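Long-range contacts in ribonuclease VapC (Klebsiella pneumoniae, PDB 7BY3), which is probably the toxic RNase of a toxin-antitoxin pair, a magnesium-dependent PIN-domain endonuclease: residues A6-T10 and I93-A97; N11-D15 and T120-I124; W41-M45 and T57-L61. One frame throughout, in Å; residues are numbered along the deposited sequence.

Contacts 1 and 2 share one continuous run of chain: strand 6-8 leads through the turn at Asp-9 into helix 10-17, and each piece then meets a much later part of the sequence, helix 88-99 in contact 1 and the tail after strand 118-119 in contact 2. Their centres lie about 13 Å apart. Contact 3, between helices 38-50 and 54-61, falls within the chain that separates the two halves of both. Helix 10-17 ties the three together, with Thr-10 packing on Glu-43 and Val-44, and Leu-13 on Val-44 and Leu-61. Contact 1, near the centre of the chain, holds Asp-9 of the predicted magnesium site; contact 2 fastens the carboxy-terminal tail to helix 10-17, and contact 3 pairs two helices that pack on that same helix.

Contact 1: A6-T10 and I93-A97; sequences ALFDT and ILATA
Strand 6-8 runs almost antiparallel to helix 93-97, at 167° with the axes 9.3 Å apart, and Leu-7 lies nearest Ala-97 while Asp-9 lies nearest Ile-93. Leu-7 carries most of the touch. With CG anti to the backbone N (chi1 -177°), it sends its two methyls to different parts of the helix: CD2 settles 3.6 Å from Ala-97 CB and 3.3 Å from the carbonyl O of Ile-93, while CD1 meets Thr-96 CG2 at 4.0 Å, the two side chains crossing near a right angle. Ile-93 faces the carboxy-terminal end of the strand and the Asp-9 turn after it. Its CG2 packs on Leu-7 CD2, and its CD1 comes across the Asp-9 carboxylate, 3.3 Å from OD1. That same OD1 takes the N-H of Thr-10 at 2.6 Å, from 44° above the carboxylate plane, while OD2 is hydrogen-bonded to Thr-106 OG1 and to a polar side chain of another protein's chain. Asp-9 is a predicted magnesium ligand, its side chain about 5 Å from that of Asp-90, the other predicted ligand. No hydrogen bond crosses the contact: apolar packing joins sheet to helix, and the Ile-93 CD1 methyl lies against the Asp-9 carboxylate of the predicted metal site.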
loop_
_atom_site.group_PDB
_atom_site.type_symbol
_atom_site.label_atom_id
_atom_site.label_comp_id
_atom_site.label_asym_id
_atom_site.label_seq_id
_atom_site.Cartn_x
_atom_site.Cartn_y
_atom_site.Cartn_z
ATOM N N ALA B 6 -16.299 9.128 7.611
ATOM C CA ALA B 6 -16.295 8.881 6.177
ATOM C C ALA B 6 -14.909 8.600 5.599
ATOM O O ALA B 6 -13.930 9.264 5.941
ATOM C CB ALA B 6 -16.918 10.064 5.465
ATOM N N LEU B 7 -14.847 7.605 4.719
ATOM C CA LEU B 7 -13.671 7.354 3.891
ATOM C C LEU B 7 -14.043 7.589 2.431
ATOM O O LEU B 7 -14.973 6.968 1.916
ATOM C CB LEU B 7 -13.143 5.930 4.085
ATOM C CG LEU B 7 -11.865 5.589 3.314
ATOM C CD1 LEU B 7 -10.639 5.788 4.184
ATOM C CD2 LEU B 7 -11.910 4.174 2.767
ATOM N N PHE B 8 -13.323 8.483 1.765
ATOM C CA PHE B 8 -13.669 8.867 0.401
ATOM C C PHE B 8 -12.782 8.199 -0.643
ATOM O O PHE B 8 -11.557 8.239 -0.554
ATOM C CB PHE B 8 -13.605 10.387 0.250
ATOM C CG PHE B 8 -14.781 11.100 0.854
ATOM C CD1 PHE B 8 -14.755 11.515 2.174
ATOM C CD2 PHE B 8 -15.918 11.341 0.103
ATOM C CE1 PHE B 8 -15.840 12.163 2.731
ATOM C CE2 PHE B 8 -17.004 11.989 0.655
ATOM C CZ PHE B 8 -16.964 12.401 1.971
ATOM N N ASP B 9 -13.422 7.585 -1.634
ATOM C CA ASP B 9 -12.722 6.913 -2.723
ATOM C C ASP B 9 -12.106 7.934 -3.675
ATOM O O ASP B 9 -12.501 9.100 -3.692
ATOM C CB ASP B 9 -13.676 5.981 -3.474
ATOM C CG ASP B 9 -12.948 4.950 -4.320
ATOM O OD1 ASP B 9 -11.702 4.906 -4.268
ATOM O OD2 ASP B 9 -13.626 4.176 -5.029
ATOM N N THR B 10 -11.131 7.482 -4.456
ATOM C CA THR B 10 -10.341 8.350 -5.325
ATOM C C THR B 10 -11.177 9.189 -6.295
ATOM O O THR B 10 -10.886 10.365 -6.511
ATOM C CB THR B 10 -9.326 7.521 -6.144
ATOM O OG1 THR B 10 -8.596 6.655 -5.267
ATOM C CG2 THR B 10 -8.354 8.431 -6.877
ATOM N N ILE B 93 -9.028 -0.324 -0.375
ATOM C CA ILE B 93 -9.775 0.847 0.067
ATOM C C ILE B 93 -10.998 0.426 0.885
ATOM O O ILE B 93 -11.347 1.071 1.873
ATOM C CB ILE B 93 -10.197 1.720 -1.135
ATOM C CG1 ILE B 93 -8.982 2.473 -1.680
ATOM C CG2 ILE B 93 -11.269 2.717 -0.739
ATOM C CD1 ILE B 93 -9.243 3.218 -2.963
ATOM N N LEU B 94 -11.629 -0.675 0.488
ATOM C CA LEU B 94 -12.761 -1.213 1.235
ATOM C C LEU B 94 -12.302 -1.816 2.562
ATOM O O LEU B 94 -12.987 -1.697 3.576
ATOM C CB LEU B 94 -13.510 -2.258 0.404
ATOM C CG LEU B 94 -14.756 -2.874 1.046
ATOM C CD1 LEU B 94 -15.737 -1.792 1.472
ATOM C CD2 LEU B 94 -15.424 -3.858 0.099
ATOM N N ALA B 95 -11.138 -2.461 2.550
ATOM C CA ALA B 95 -10.563 -3.041 3.762
ATOM C C ALA B 95 -10.205 -1.956 4.767
ATOM O O ALA B 95 -10.385 -2.124 5.973
ATOM C CB ALA B 95 -9.338 -3.869 3.423
ATOM N N THR B 96 -9.693 -0.844 4.254
ATOM C CA THR B 96 -9.331 0.295 5.082
ATOM C C THR B 96 -10.563 0.874 5.776
ATOM O O THR B 96 -10.518 1.216 6.958
ATOM C CB THR B 96 -8.637 1.386 4.242
ATOM O OG1 THR B 96 -7.403 0.875 3.726
ATOM C CG2 THR B 96 -8.354 2.618 5.083
ATOM N N ALA B 97 -11.665 0.965 5.040
ATOM C CA ALA B 97 -12.912 1.495 5.584
ATOM C C ALA B 97 -13.468 0.594 6.682
ATOM O O ALA B 97 -13.849 1.072 7.750
ATOM C CB ALA B 97 -13.938 1.673 4.478
#

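Contact 2: N11-D15 and T120-I124; sequences NILID and TPYEI
Tyr-122 reaches from the carboxy-terminal tail to helix 10-17, the first helix of the PIN domain, and ends between Asp-15 and Ile-12. The tail follows strand 118-119, the last strand of the parallel sheet that begins with strand 6-8, so the contact brings the two ends of the domain together. Tyr-122 holds CG between its backbone N and its carbonyl carbon (chi1 54°), a torsion that turns the ring out of the tail and lays its hydroxyl beside the helix. There Tyr-122 OH gives a hydrogen bond of 2.9 Å to Asp-15 OD2, using the anti lone pair of that oxygen. The carboxylate meets the phenol at its edge, close to the ring plane, and the two flat groups are inclined by 30°. OD2 also takes a salt bridge from Arg-107, its stronger partner, so a cation and a phenol grip one oxygen; the positive charge would be expected to help keep Asp-15 ionised.

Ile-12, one turn earlier, supplies the apolar side. Its CG2 lies 3.8 Å from Tyr-122 OH, and CG1 approaches the ring obliquely, 4.5 Å from CE2. The chain of Ile-12 then extends onward (chi2 -177°) to place CD1 against Pro-121 CG, at 4.0 Å. Ala-23 and Ala-26 of helix 21-28 also pack on the tyrosine. Besides the hydroxyl, the ring itself touches the acid: Tyr-122 CE1 stands 3.0 Å from Asp-15 OD2.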
loop_
_atom_site.group_PDB
_atom_site.type_symbol
_atom_site.label_atom_id
_atom_site.label_comp_id
_atom_site.label_asym_id
_atom_site.label_seq_id
_atom_site.Cartn_x
_atom_site.Cartn_y
_atom_site.Cartn_z
ATOM N N ASN B 11 -12.214 8.587 -6.870
ATOM C CA ASN B 11 -13.010 9.253 -7.900
ATOM C C ASN B 11 -13.709 10.523 -7.408
ATOM O O ASN B 11 -13.982 11.432 -8.194
ATOM C CB ASN B 11 -14.045 8.282 -8.481
ATOM C CG ASN B 11 -14.914 7.638 -7.413
ATOM O OD1 ASN B 11 -14.644 6.524 -6.966
ATOM N ND2 ASN B 11 -15.964 8.339 -7.004
ATOM N N ILE B 12 -13.996 10.586 -6.113
ATOM C CA ILE B 12 -14.670 11.747 -5.542
ATOM C C ILE B 12 -13.711 12.921 -5.395
ATOM O O ILE B 12 -14.054 14.056 -5.727
ATOM C CB ILE B 12 -15.291 11.418 -4.180
ATOM C CG1 ILE B 12 -16.380 10.364 -4.352
ATOM C CG2 ILE B 12 -15.871 12.667 -3.537
ATOM C CD1 ILE B 12 -17.090 10.031 -3.084
ATOM N N LEU B 13 -12.510 12.643 -4.898
ATOM C CA LEU B 13 -11.480 13.669 -4.774
ATOM C C LEU B 13 -11.118 14.239 -6.143
ATOM O O LEU B 13 -10.976 15.451 -6.300
ATOM C CB LEU B 13 -10.233 13.106 -4.087
ATOM C CG LEU B 13 -10.279 12.957 -2.565
ATOM C CD1 LEU B 13 -8.947 12.452 -2.053
ATOM C CD2 LEU B 13 -10.625 14.276 -1.907
ATOM N N ILE B 14 -10.975 13.356 -7.128
ATOM C CA ILE B 14 -10.703 13.764 -8.502
ATOM C C ILE B 14 -11.806 14.680 -9.021
ATOM O O ILE B 14 -11.531 15.718 -9.623
ATOM C CB ILE B 14 -10.569 12.544 -9.436
ATOM C CG1 ILE B 14 -9.335 11.722 -9.062
ATOM C CG2 ILE B 14 -10.472 12.986 -10.888
ATOM C CD1 ILE B 14 -8.037 12.489 -9.182
ATOM N N ASP B 15 -13.053 14.292 -8.772
ATOM C CA ASP B 15 -14.209 15.097 -9.149
ATOM C C ASP B 15 -14.139 16.493 -8.550
ATOM O O ASP B 15 -14.422 17.481 -9.223
ATOM C CB ASP B 15 -15.504 14.418 -8.710
ATOM C CG ASP B 15 -16.192 13.687 -9.838
ATOM O OD1 ASP B 15 -15.706 13.757 -10.985
ATOM O OD2 ASP B 15 -17.224 13.037 -9.577
ATOM N N THR B 120 -23.288 5.295 -2.396
ATOM C CA THR B 120 -23.116 5.949 -3.687
ATOM C C THR B 120 -23.773 7.339 -3.645
ATOM O O THR B 120 -24.995 7.470 -3.623
ATOM C CB THR B 120 -23.669 5.077 -4.848
ATOM O OG1 THR B 120 -23.489 5.758 -6.096
ATOM C CG2 THR B 120 -25.137 4.715 -4.650
ATOM N N PRO B 121 -22.938 8.390 -3.574
ATOM C CA PRO B 121 -23.430 9.768 -3.453
ATOM C C PRO B 121 -24.103 10.332 -4.708
ATOM O O PRO B 121 -25.177 10.919 -4.588
ATOM C CB PRO B 121 -22.157 10.556 -3.130
ATOM C CG PRO B 121 -21.067 9.765 -3.751
ATOM C CD PRO B 121 -21.469 8.329 -3.630
ATOM N N TYR B 122 -23.517 10.129 -5.885
ATOM C CA TYR B 122 -24.021 10.787 -7.091
ATOM C C TYR B 122 -23.669 10.038 -8.381
ATOM O O TYR B 122 -23.103 8.948 -8.342
ATOM C CB TYR B 122 -23.516 12.239 -7.160
ATOM C CG TYR B 122 -22.014 12.422 -7.057
ATOM C CD1 TYR B 122 -21.237 12.599 -8.191
ATOM C CD2 TYR B 122 -21.380 12.444 -5.823
ATOM C CE1 TYR B 122 -19.871 12.779 -8.097
ATOM C CE2 TYR B 122 -20.012 12.613 -5.721
ATOM C CZ TYR B 122 -19.263 12.780 -6.861
ATOM O OH TYR B 122 -17.903 12.954 -6.766
ATOM N N GLU B 123 -24.013 10.637 -9.520
ATOM C CA GLU B 123 -24.000 9.937 -10.804
ATOM C C GLU B 123 -23.290 10.720 -11.909
ATOM O O GLU B 123 -23.288 11.951 -11.903
ATOM C CB GLU B 123 -25.444 9.636 -11.228
ATOM C CG GLU B 123 -25.609 8.867 -12.532
ATOM C CD GLU B 123 -25.079 7.452 -12.449
ATOM O OE1 GLU B 123 -25.143 6.858 -11.353
ATOM O OE2 GLU B 123 -24.603 6.934 -13.481
ATOM N N ILE B 124 -22.678 10.002 -12.850
ATOM C CA ILE B 124 -22.225 10.617 -14.091
ATOM C C ILE B 124 -23.315 10.415 -15.157
ATOM O O ILE B 124 -23.642 9.290 -15.532
ATOM C CB ILE B 124 -20.833 10.063 -14.550
ATOM C CG1 ILE B 124 -20.855 8.560 -14.850
ATOM C CG2 ILE B 124 -19.767 10.352 -13.505
ATOM C CD1 ILE B 124 -20.750 8.223 -16.328
#

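Contact 3: W41-M45 and T57-L61; sequences WMEVM and TRMAL
Leu-61 plugs the groove between Trp-41 and Val-44, joining two consecutive helices, 38-50 and 54-61, into an antiparallel helical hairpin of the PIN domain. The short segments run at 155° to each other, with 10.8 Å between their axes, and the side chains fill the interval.

The tight part centres on one methyl, Leu-61 CD1. It meets Val-44 CG1 tip to tip at 3.7 Å and makes an off-centre CH-pi contact with the five-membered ring of Trp-41, 4.1 Å from the ring centroid and 30° off the normal. The indole can lie beside it because Trp-41 CG stands anti to the backbone N (chi1 -170°). Met-45 CG lies over one face of the indole, displaced toward its rim; bends at chi2 and chi3 then carry SD past Leu-61. Next along the groove, Thr-57 turns its methyl inward, CG2 lying 3.7 Å from Val-44 CG1; its hydroxyl is bound by an aromatic side chain of another protein's chain. Phe-17 packs on Val-44 and Thr-57, and Leu-13 on Leu-61.

Toward Arg-58 the packing is looser, although Gln-71 and Val-78 of the second subunit pack on Trp-41 and Met-45. The arginine is partly exposed, and its NE stays 4.2 Å from Met-45 CE, an oblique approach without a polar bond. Here a water bridges the helices where no direct bond does: lying in the indole plane, it accepts the N-H of Trp-41 NE1 at 2.6 Å and donates to the backbone O of Arg-58 at 3.1 Å.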
loop_
_atom_site.group_PDB
_atom_site.type_symbol
_atom_site.label_atom_id
_atom_site.label_comp_id
_atom_site.label_asym_id
_atom_site.label_seq_id
_atom_site.Cartn_x
_atom_site.Cartn_y
_atom_site.Cartn_z
ATOM N N TRP B 41 -4.288 8.835 -2.041
ATOM C CA TRP B 41 -3.332 9.939 -1.995
ATOM C C TRP B 41 -2.398 9.905 -3.203
ATOM O O TRP B 41 -2.170 10.926 -3.844
ATOM C CB TRP B 41 -2.515 9.899 -0.697
ATOM C CG TRP B 41 -1.678 11.136 -0.460
ATOM C CD1 TRP B 41 -2.042 12.245 0.244
ATOM C CD2 TRP B 41 -0.347 11.372 -0.931
ATOM N NE1 TRP B 41 -1.020 13.163 0.241
ATOM C CE2 TRP B 41 0.034 12.656 -0.472
ATOM C CE3 TRP B 41 0.566 10.638 -1.692
ATOM C CZ2 TRP B 41 1.282 13.210 -0.752
ATOM C CZ3 TRP B 41 1.806 11.189 -1.970
ATOM C CH2 TRP B 41 2.151 12.464 -1.500
ATOM N N MET B 42 -1.882 8.721 -3.521
ATOM C CA MET B 42 -0.957 8.555 -4.639
ATOM C C MET B 42 -1.613 8.817 -5.993
ATOM O O MET B 42 -1.040 9.498 -6.843
ATOM C CB MET B 42 -0.352 7.149 -4.624
ATOM C CG MET B 42 0.590 6.890 -3.462
ATOM S SD MET B 42 1.459 5.320 -3.606
ATOM C CE MET B 42 0.408 4.262 -2.618
ATOM N N GLU B 43 -2.812 8.276 -6.193
ATOM C CA GLU B 43 -3.510 8.426 -7.467
ATOM C C GLU B 43 -3.981 9.857 -7.702
ATOM O O GLU B 43 -4.119 10.287 -8.845
ATOM C CB GLU B 43 -4.703 7.469 -7.553
ATOM C CG GLU B 43 -4.320 6.001 -7.654
ATOM C CD GLU B 43 -5.420 5.148 -8.263
ATOM O OE1 GLU B 43 -6.263 5.702 -9.000
ATOM O OE2 GLU B 43 -5.439 3.924 -8.011
ATOM N N VAL B 44 -4.235 10.593 -6.625
ATOM C CA VAL B 44 -4.590 12.002 -6.748
ATOM C C VAL B 44 -3.344 12.830 -7.066
ATOM O O VAL B 44 -3.391 13.753 -7.880
ATOM C CB VAL B 44 -5.267 12.533 -5.465
ATOM C CG1 VAL B 44 -5.459 14.038 -5.543
ATOM C CG2 VAL B 44 -6.608 11.846 -5.255
ATOM N N MET B 45 -2.225 12.477 -6.439
ATOM C CA MET B 45 -0.966 13.186 -6.655
ATOM C C MET B 45 -0.450 13.009 -8.082
ATOM O O MET B 45 0.282 13.857 -8.593
ATOM C CB MET B 45 0.093 12.724 -5.651
ATOM C CG MET B 45 -0.144 13.210 -4.229
ATOM S SD MET B 45 -0.338 15.000 -4.106
ATOM C CE MET B 45 1.272 15.552 -4.654
ATOM N N THR B 57 -2.600 20.783 -3.938
ATOM C CA THR B 57 -3.317 19.525 -3.764
ATOM C C THR B 57 -2.841 18.819 -2.506
ATOM O O THR B 57 -3.644 18.361 -1.692
ATOM C CB THR B 57 -3.129 18.594 -4.965
ATOM O OG1 THR B 57 -3.608 19.239 -6.152
ATOM C CG2 THR B 57 -3.890 17.294 -4.755
ATOM N N ARG B 58 -1.522 18.739 -2.359
ATOM C CA ARG B 58 -0.901 18.172 -1.170
ATOM C C ARG B 58 -1.374 18.898 0.091
ATOM O O ARG B 58 -1.526 18.289 1.150
ATOM C CB ARG B 58 0.623 18.230 -1.304
ATOM C CG ARG B 58 1.401 17.982 -0.023
ATOM C CD ARG B 58 2.803 17.438 -0.298
ATOM N NE ARG B 58 3.295 17.749 -1.640
ATOM C CZ ARG B 58 3.804 18.922 -2.009
ATOM N NH1 ARG B 58 3.886 19.919 -1.140
ATOM N NH2 ARG B 58 4.226 19.100 -3.253
ATOM N N MET B 59 -1.626 20.198 -0.037
ATOM C CA MET B 59 -2.172 20.991 1.061
ATOM C C MET B 59 -3.585 20.551 1.425
ATOM O O MET B 59 -3.909 20.384 2.599
ATOM C CB MET B 59 -2.171 22.479 0.705
ATOM C CG MET B 59 -0.825 23.164 0.887
ATOM S SD MET B 59 -0.854 24.900 0.399
ATOM C CE MET B 59 0.841 25.375 0.725
ATOM N N ALA B 60 -4.423 20.366 0.410
ATOM C CA ALA B 60 -5.811 19.979 0.627
ATOM C C ALA B 60 -5.922 18.550 1.148
ATOM O O ALA B 60 -6.751 18.258 2.009
ATOM C CB ALA B 60 -6.607 20.137 -0.656
ATOM N N LEU B 61 -5.082 17.662 0.624
ATOM C CA LEU B 61 -5.126 16.253 0.998
ATOM C C LEU B 61 -4.685 16.011 2.437
ATOM O O LEU B 61 -5.128 15.056 3.075
ATOM C CB LEU B 61 -4.258 15.424 0.050
ATOM C CG LEU B 61 -4.778 15.271 -1.378
ATOM C CD1 LEU B 61 -3.874 14.356 -2.187
ATOM C CD2 LEU B 61 -6.202 14.747 -1.372
HETATM O O HOH W 1 -0.785 15.315 1.623
#